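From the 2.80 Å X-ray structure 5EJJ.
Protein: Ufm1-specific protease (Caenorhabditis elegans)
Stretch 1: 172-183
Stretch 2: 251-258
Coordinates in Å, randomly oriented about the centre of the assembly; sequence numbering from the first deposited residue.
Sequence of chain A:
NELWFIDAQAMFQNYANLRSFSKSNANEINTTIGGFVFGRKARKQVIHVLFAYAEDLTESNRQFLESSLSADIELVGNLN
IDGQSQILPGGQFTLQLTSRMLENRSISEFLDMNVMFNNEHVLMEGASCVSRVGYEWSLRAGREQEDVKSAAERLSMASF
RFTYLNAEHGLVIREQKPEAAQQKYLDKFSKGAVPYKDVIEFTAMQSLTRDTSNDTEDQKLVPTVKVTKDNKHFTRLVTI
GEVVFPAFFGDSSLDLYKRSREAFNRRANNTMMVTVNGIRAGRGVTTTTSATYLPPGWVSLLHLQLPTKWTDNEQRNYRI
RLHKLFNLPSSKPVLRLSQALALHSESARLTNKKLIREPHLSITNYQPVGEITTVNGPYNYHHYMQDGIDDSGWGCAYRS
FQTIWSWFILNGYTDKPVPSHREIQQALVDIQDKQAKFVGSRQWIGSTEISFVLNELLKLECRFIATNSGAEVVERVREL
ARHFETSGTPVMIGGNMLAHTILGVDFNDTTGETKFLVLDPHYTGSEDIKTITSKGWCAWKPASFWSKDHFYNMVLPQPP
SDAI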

ATOM      1  N   VAL A 172     -11.561 -12.968  21.861  1.00 22.17           N
ATOM      2  CA  VAL A 172     -11.827 -11.772  22.626  1.00 23.74           C
ATOM      3  C   VAL A 172     -10.520 -11.101  23.065  1.00 24.88           C
ATOM      4  O   VAL A 172      -9.661 -11.725  23.696  1.00 26.31           O
ATOM      5  CB  VAL A 172     -12.828 -12.043  23.808  1.00 23.40           C
ATOM      6  CG1 VAL A 172     -12.363 -13.186  24.670  1.00 33.11           C
ATOM      7  CG2 VAL A 172     -13.020 -10.822  24.671  1.00 24.55           C
ATOM      8  N   ILE A 173     -10.356  -9.836  22.688  1.00 24.33           N
ATOM      9  CA  ILE A 173      -9.290  -9.016  23.258  1.00 26.00           C
ATOM     10  C   ILE A 173      -9.883  -7.995  24.227  1.00 23.91           C
ATOM     11  O   ILE A 173     -10.840  -7.284  23.905  1.00 22.07           O
ATOM     12  CB  ILE A 173      -8.443  -8.318  22.176  1.00 26.12           C
ATOM     13  CG1 ILE A 173      -7.919  -9.345  21.181  1.00 22.59           C
ATOM     14  CG2 ILE A 173      -7.257  -7.569  22.807  1.00 23.83           C
ATOM     15  CD1 ILE A 173      -7.614  -8.741  19.853  1.00 24.15           C
ATOM     16  N   ARG A 174      -9.296  -7.932  25.414  1.00 25.66           N
ATOM     17  CA  ARG A 174      -9.890  -7.221  26.529  1.00 28.26           C
ATOM     18  C   ARG A 174      -8.779  -7.108  27.530  1.00 28.38           C
ATOM     19  O   ARG A 174      -7.850  -7.894  27.481  1.00 34.09           O
ATOM     20  CB  ARG A 174     -11.007  -8.067  27.116  1.00 32.93           C
ATOM     21  CG  ARG A 174     -12.124  -7.316  27.860  1.00 48.95           C
ATOM     22  CD  ARG A 174     -12.981  -8.285  28.700  1.00 50.83           C
ATOM     23  NE  ARG A 174     -12.079  -9.179  29.439  1.00 63.02           N
ATOM     24  CZ  ARG A 174     -11.807 -10.445  29.108  1.00 59.01           C
ATOM     25  NH1 ARG A 174     -12.389 -11.018  28.049  1.00 48.82           N
ATOM     26  NH2 ARG A 174     -10.950 -11.138  29.852  1.00 62.66           N
ATOM     27  N   GLU A 175      -8.846  -6.120  28.413  1.00 31.50           N
ATOM     28  CA  GLU A 175      -7.854  -5.970  29.473  1.00 33.78           C
ATOM     29  C   GLU A 175      -7.919  -7.212  30.361  1.00 37.67           C
ATOM     30  O   GLU A 175      -8.924  -7.921  30.366  1.00 41.27           O
ATOM     31  CB  GLU A 175      -8.106  -4.693  30.271  1.00 32.17           C
ATOM     32  CG  GLU A 175      -7.015  -4.310  31.247  1.00 37.63           C
ATOM     33  CD  GLU A 175      -7.513  -3.341  32.323  1.00 58.92           C
ATOM     34  OE1 GLU A 175      -8.754  -3.160  32.455  1.00 59.79           O
ATOM     35  OE2 GLU A 175      -6.663  -2.761  33.040  1.00 58.87           O
ATOM     36  N   GLN A 176      -6.837  -7.483  31.084  1.00 42.77           N
ATOM     37  CA  GLN A 176      -6.615  -8.767  31.753  1.00 47.58           C
ATOM     38  C   GLN A 176      -5.437  -8.614  32.695  1.00 54.86           C
ATOM     39  O   GLN A 176      -4.460  -7.935  32.361  1.00 51.65           O
ATOM     40  CB  GLN A 176      -6.222  -9.844  30.736  1.00 46.37           C
ATOM     41  CG  GLN A 176      -7.334 -10.750  30.206  1.00 43.97           C
ATOM     42  CD  GLN A 176      -6.816 -11.716  29.133  1.00 47.34           C
ATOM     43  OE1 GLN A 176      -5.728 -11.514  28.565  1.00 38.35           O
ATOM     44  NE2 GLN A 176      -7.588 -12.774  28.860  1.00 46.89           N
ATOM     45  N   LYS A 177      -5.512  -9.251  33.861  1.00 64.57           N
ATOM     46  CA  LYS A 177      -4.345  -9.343  34.739  1.00 65.51           C
ATOM     47  C   LYS A 177      -3.315 -10.203  34.000  1.00 62.44           C
ATOM     48  O   LYS A 177      -3.699 -11.145  33.290  1.00 54.98           O
ATOM     49  CB  LYS A 177      -4.714  -9.990  36.081  1.00 66.81           C
ATOM     50  CG  LYS A 177      -6.054  -9.547  36.687  1.00 76.43           C
ATOM     51  CD  LYS A 177      -6.744 -10.719  37.404  1.00 83.32           C
ATOM     52  CE  LYS A 177      -8.066 -10.319  38.066  1.00 78.67           C
ATOM     53  NZ  LYS A 177      -8.815 -11.512  38.594  1.00 59.11           N
ATOM     54  N   PRO A 178      -2.013  -9.869  34.137  1.00 62.50           N
ATOM     55  CA  PRO A 178      -0.930 -10.601  33.459  1.00 59.39           C
ATOM     56  C   PRO A 178      -1.068 -12.128  33.546  1.00 57.14           C
ATOM     57  O   PRO A 178      -0.943 -12.803  32.525  1.00 52.34           O
ATOM     58  CB  PRO A 178       0.326 -10.111  34.189  1.00 54.14           C
ATOM     59  CG  PRO A 178      -0.008  -8.708  34.536  1.00 52.12           C
ATOM     60  CD  PRO A 178      -1.493  -8.704  34.880  1.00 56.98           C
ATOM     61  N   GLU A 179      -1.356 -12.650  34.736  1.00 57.66           N
ATOM     62  CA  GLU A 179      -1.543 -14.085  34.922  1.00 55.92           C
ATOM     63  C   GLU A 179      -2.625 -14.686  34.035  1.00 54.04           C
ATOM     64  O   GLU A 179      -2.615 -15.885  33.782  1.00 57.08           O
ATOM     65  CB  GLU A 179      -1.866 -14.406  36.377  1.00 58.64           C
ATOM     66  CG  GLU A 179      -3.086 -13.690  36.913  1.00 63.70           C
ATOM     67  CD  GLU A 179      -2.726 -12.388  37.606  1.00 78.40           C
ATOM     68  OE1 GLU A 179      -1.622 -11.850  37.324  1.00 73.58           O
ATOM     69  OE2 GLU A 179      -3.542 -11.918  38.437  1.00 80.33           O
ATOM     70  N   ALA A 180      -3.556 -13.862  33.566  1.00 55.23           N
ATOM     71  CA  ALA A 180      -4.716 -14.370  32.833  1.00 52.77           C
ATOM     72  C   ALA A 180      -4.376 -14.570  31.374  1.00 49.19           C
ATOM     73  O   ALA A 180      -5.206 -15.052  30.589  1.00 42.65           O
ATOM     74  CB  ALA A 180      -5.883 -13.419  32.972  1.00 54.82           C
ATOM     75  N   ALA A 181      -3.141 -14.205  31.032  1.00 52.83           N
ATOM     76  CA  ALA A 181      -2.690 -14.128  29.643  1.00 47.02           C
ATOM     77  C   ALA A 181      -2.740 -15.469  28.945  1.00 44.26           C
ATOM     78  O   ALA A 181      -2.218 -16.461  29.450  1.00 52.96           O
ATOM     79  CB  ALA A 181      -1.285 -13.550  29.567  1.00 39.17           C
ATOM     80  N   GLN A 182      -3.373 -15.486  27.779  1.00 39.14           N
ATOM     81  CA  GLN A 182      -3.419 -16.679  26.947  1.00 40.45           C
ATOM     82  C   GLN A 182      -2.331 -16.604  25.863  1.00 36.97           C
ATOM     83  O   GLN A 182      -2.483 -15.896  24.867  1.00 38.21           O
ATOM     84  CB  GLN A 182      -4.814 -16.819  26.325  1.00 41.58           C
ATOM     85  CG  GLN A 182      -5.942 -16.309  27.244  1.00 49.34           C
ATOM     86  CD  GLN A 182      -7.324 -16.292  26.575  1.00 57.00           C
ATOM     87  OE1 GLN A 182      -7.962 -15.236  26.471  1.00 54.35           O
ATOM     88  NE2 GLN A 182      -7.800 -17.468  26.139  1.00 50.93           N
ATOM     89  N   GLN A 183      -1.234 -17.326  26.061  1.00 36.93           N
ATOM     90  CA  GLN A 183      -0.122 -17.335  25.107  1.00 35.46           C
ATOM     91  C   GLN A 183      -0.506 -17.757  23.685  1.00 33.42           C
ATOM     92  O   GLN A 183      -1.526 -18.413  23.474  1.00 30.19           O
ATOM     93  CB  GLN A 183       0.978 -18.242  25.631  1.00 36.38           C
ATOM     94  CG  GLN A 183       1.458 -17.832  27.004  1.00 40.88           C
ATOM     95  CD  GLN A 183       2.090 -16.459  26.982  1.00 40.41           C
ATOM     96  OE1 GLN A 183       2.728 -16.086  25.992  1.00 38.26           O
ATOM     97  NE2 GLN A 183       1.911 -15.690  28.066  1.00 35.78           N
ATOM     98  N   ASP A 251       2.588 -13.874  19.926  1.00 34.12           N
ATOM     99  CA  ASP A 251       2.274 -13.007  21.084  1.00 38.35           C
ATOM    100  C   ASP A 251       0.986 -13.350  21.829  1.00 29.75           C
ATOM    101  O   ASP A 251       0.065 -13.946  21.269  1.00 21.97           O
ATOM    102  CB  ASP A 251       2.406 -11.491  20.810  1.00 34.20           C
ATOM    103  CG  ASP A 251       1.714 -11.049  19.535  1.00 36.28           C
ATOM    104  OD1 ASP A 251       2.127 -10.006  18.985  1.00 32.28           O
ATOM    105  OD2 ASP A 251       0.769 -11.725  19.074  1.00 38.18           O
ATOM    106  N   SER A 252       0.976 -12.980  23.111  1.00 30.77           N
ATOM    107  CA  SER A 252      -0.065 -13.366  24.050  1.00 29.66           C
ATOM    108  C   SER A 252      -1.208 -12.400  23.983  1.00 28.98           C
ATOM    109  O   SER A 252      -1.002 -11.223  23.715  1.00 29.61           O
ATOM    110  CB  SER A 252       0.478 -13.389  25.487  1.00 35.15           C
ATOM    111  OG  SER A 252       0.597 -12.091  26.065  1.00 28.51           O
ATOM    112  N   SER A 253      -2.412 -12.906  24.241  1.00 33.55           N
ATOM    113  CA  SER A 253      -3.631 -12.093  24.301  1.00 29.05           C
ATOM    114  C   SER A 253      -3.367 -10.782  25.042  1.00 25.28           C
ATOM    115  O   SER A 253      -3.943  -9.762  24.702  1.00 24.71           O
ATOM    116  CB  SER A 253      -4.783 -12.875  24.961  1.00 33.11           C
ATOM    117  OG  SER A 253      -4.621 -12.999  26.378  1.00 33.21           O
ATOM    118  N   LEU A 254      -2.474 -10.800  26.028  1.00 22.89           N
ATOM    119  CA  LEU A 254      -2.093  -9.563  26.694  1.00 24.84           C
ATOM    120  C   LEU A 254      -1.384  -8.596  25.748  1.00 25.21           C
ATOM    121  O   LEU A 254      -1.726  -7.413  25.677  1.00 20.90           O
ATOM    122  CB  LEU A 254      -1.201  -9.827  27.897  1.00 25.61           C
ATOM    123  CG  LEU A 254      -0.907  -8.543  28.674  1.00 27.64           C
ATOM    124  CD1 LEU A 254      -2.173  -7.985  29.289  1.00 36.11           C
ATOM    125  CD2 LEU A 254       0.130  -8.764  29.745  1.00 36.39           C
ATOM    126  N   ASP A 255      -0.379  -9.109  25.039  1.00 29.25           N
ATOM    127  CA  ASP A 255       0.368  -8.326  24.060  1.00 24.39           C
ATOM    128  C   ASP A 255      -0.593  -7.726  23.039  1.00 24.51           C
ATOM    129  O   ASP A 255      -0.430  -6.571  22.643  1.00 24.53           O
ATOM    130  CB  ASP A 255       1.391  -9.205  23.329  1.00 32.89           C
ATOM    131  CG  ASP A 255       2.613  -9.561  24.188  1.00 44.20           C
ATOM    132  OD1 ASP A 255       3.169  -8.658  24.874  1.00 41.45           O
ATOM    133  OD2 ASP A 255       3.027 -10.755  24.149  1.00 43.90           O
ATOM    134  N   LEU A 256      -1.588  -8.509  22.616  1.00 23.04           N
ATOM    135  CA  LEU A 256      -2.583  -8.027  21.663  1.00 19.66           C
ATOM    136  C   LEU A 256      -3.346  -6.851  22.231  1.00 18.74           C
ATOM    137  O   LEU A 256      -3.742  -5.961  21.504  1.00 18.55           O
ATOM    138  CB  LEU A 256      -3.597  -9.110  21.309  1.00 22.12           C
ATOM    139  CG  LEU A 256      -3.293 -10.226  20.312  1.00 22.76           C
ATOM    140  CD1 LEU A 256      -2.894  -9.721  18.930  1.00 23.80           C
ATOM    141  CD2 LEU A 256      -2.234 -11.099  20.880  1.00 25.70           C
ATOM    142  N   TYR A 257      -3.585  -6.862  23.534  1.00 23.59           N
ATOM    143  CA  TYR A 257      -4.420  -5.832  24.139  1.00 20.81           C
ATOM    144  C   TYR A 257      -3.673  -4.507  24.228  1.00 20.18           C
ATOM    145  O   TYR A 257      -4.215  -3.463  23.840  1.00 19.29           O
ATOM    146  CB  TYR A 257      -4.953  -6.274  25.502  1.00 24.24           C
ATOM    147  CG  TYR A 257      -5.334  -5.124  26.407  1.00 27.74           C
ATOM    148  CD1 TYR A 257      -6.576  -4.501  26.285  1.00 29.99           C
ATOM    149  CD2 TYR A 257      -4.455  -4.662  27.388  1.00 23.62           C
ATOM    150  CE1 TYR A 257      -6.925  -3.447  27.107  1.00 30.40           C
ATOM    151  CE2 TYR A 257      -4.787  -3.607  28.202  1.00 26.91           C
ATOM    152  CZ  TYR A 257      -6.024  -3.005  28.061  1.00 33.08           C
ATOM    153  OH  TYR A 257      -6.365  -1.956  28.877  1.00 41.56           O
ATOM    154  N   LYS A 258      -2.430  -4.544  24.705  1.00 16.68           N
ATOM    155  CA  LYS A 258      -1.640  -3.324  24.740  1.00 17.41           C
ATOM    156  C   LYS A 258      -1.508  -2.694  23.349  1.00 18.57           C
ATOM    157  O   LYS A 258      -1.463  -1.475  23.235  1.00 20.31           O
ATOM    158  CB  LYS A 258      -0.273  -3.535  25.384  1.00 18.63           C
ATOM    159  CG  LYS A 258      -0.309  -4.406  26.625  1.00 31.04           C
ATOM    160  CD  LYS A 258       0.724  -3.981  27.678  1.00 48.20           C
ATOM    161  CE  LYS A 258       0.245  -2.743  28.470  1.00 60.34           C
ATOM    162  NZ  LYS A 258       0.776  -2.678  29.884  1.00 51.93           N
TER

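The first turns of a helix, 253-258, lie in the concave side of a segment that enters as a strand through Val-172 and Ile-173, runs out through a short 3-10 segment at 178-180, and returns to the helix start at Gln-182 and Gln-183. The two pieces bury 610 Å² between them, and the contact reads as a polar clasp at the helix N-terminus with apolar packing further along.

Ser-253 is the peg of the clasp. Its CA-to-CB bond points toward the loop, and with chi1 in the p well its small hydroxyl sits between two parts of it: OG donates to OE1 of Gln-176 at 2.9 Å and accepts from the backbone N of Gln-182 at 3.1 Å. The backbone closes the ring, because Ser-253 N, free in the first turn of the helix, donates to Gln-182 O at 3.1 Å in a nearly straight bond. Serine suits this buried spot: it is small enough to let the loop come close and carries a group that can donate and accept at once. Gln-176 starts sideways, but its extended chi2 brings the amide to the hydroxyl.

Ser-252, just before the helix, serves as its N-cap; its OG accepts a weak bond from Asp-255 N at 3.3 Å, while Asp-255 OD2 receives Ser-252 N at 3.2 Å. The capping hydroxyl also borders the other stretch, with Ser-252 OG 4.2 Å from Ala-181 CB. Nearby, Gln-183 folds its side chain back, both chi1 and chi2 m, until its OE1 lies 3.5 Å from Ser-252 CB.

Leu-254 is a bump lying along the loop's bend. Its CB meets the methyl CB of Ala-181 at 4.1 Å, its CD1 reaches 3.8 Å from Gln-176 O, and its CD2 lies 4.3 Å from Pro-178 CA. Alanine offers the leucine a low apolar surface at this close passage.

Around Ile-173 the roles reverse, and the first stretch supplies the bump. Ile-173 points toward the helix and sets its CG2 against the backbone and CB atoms of the second turn, 3.6 Å from Tyr-257 CA and 4.2 Å from Leu-256 CB. The branched side chain thus fills the shallow hollow between two successive helix residues. Tyr-257, chi1 t, spreads its ring under the departing chain: Glu-175 CA sits 3.6 Å from the ring centroid, almost on the normal. A flat ring suits a backbone passing over it, and the carboxylate of Glu-175 is free to lead away into solvent.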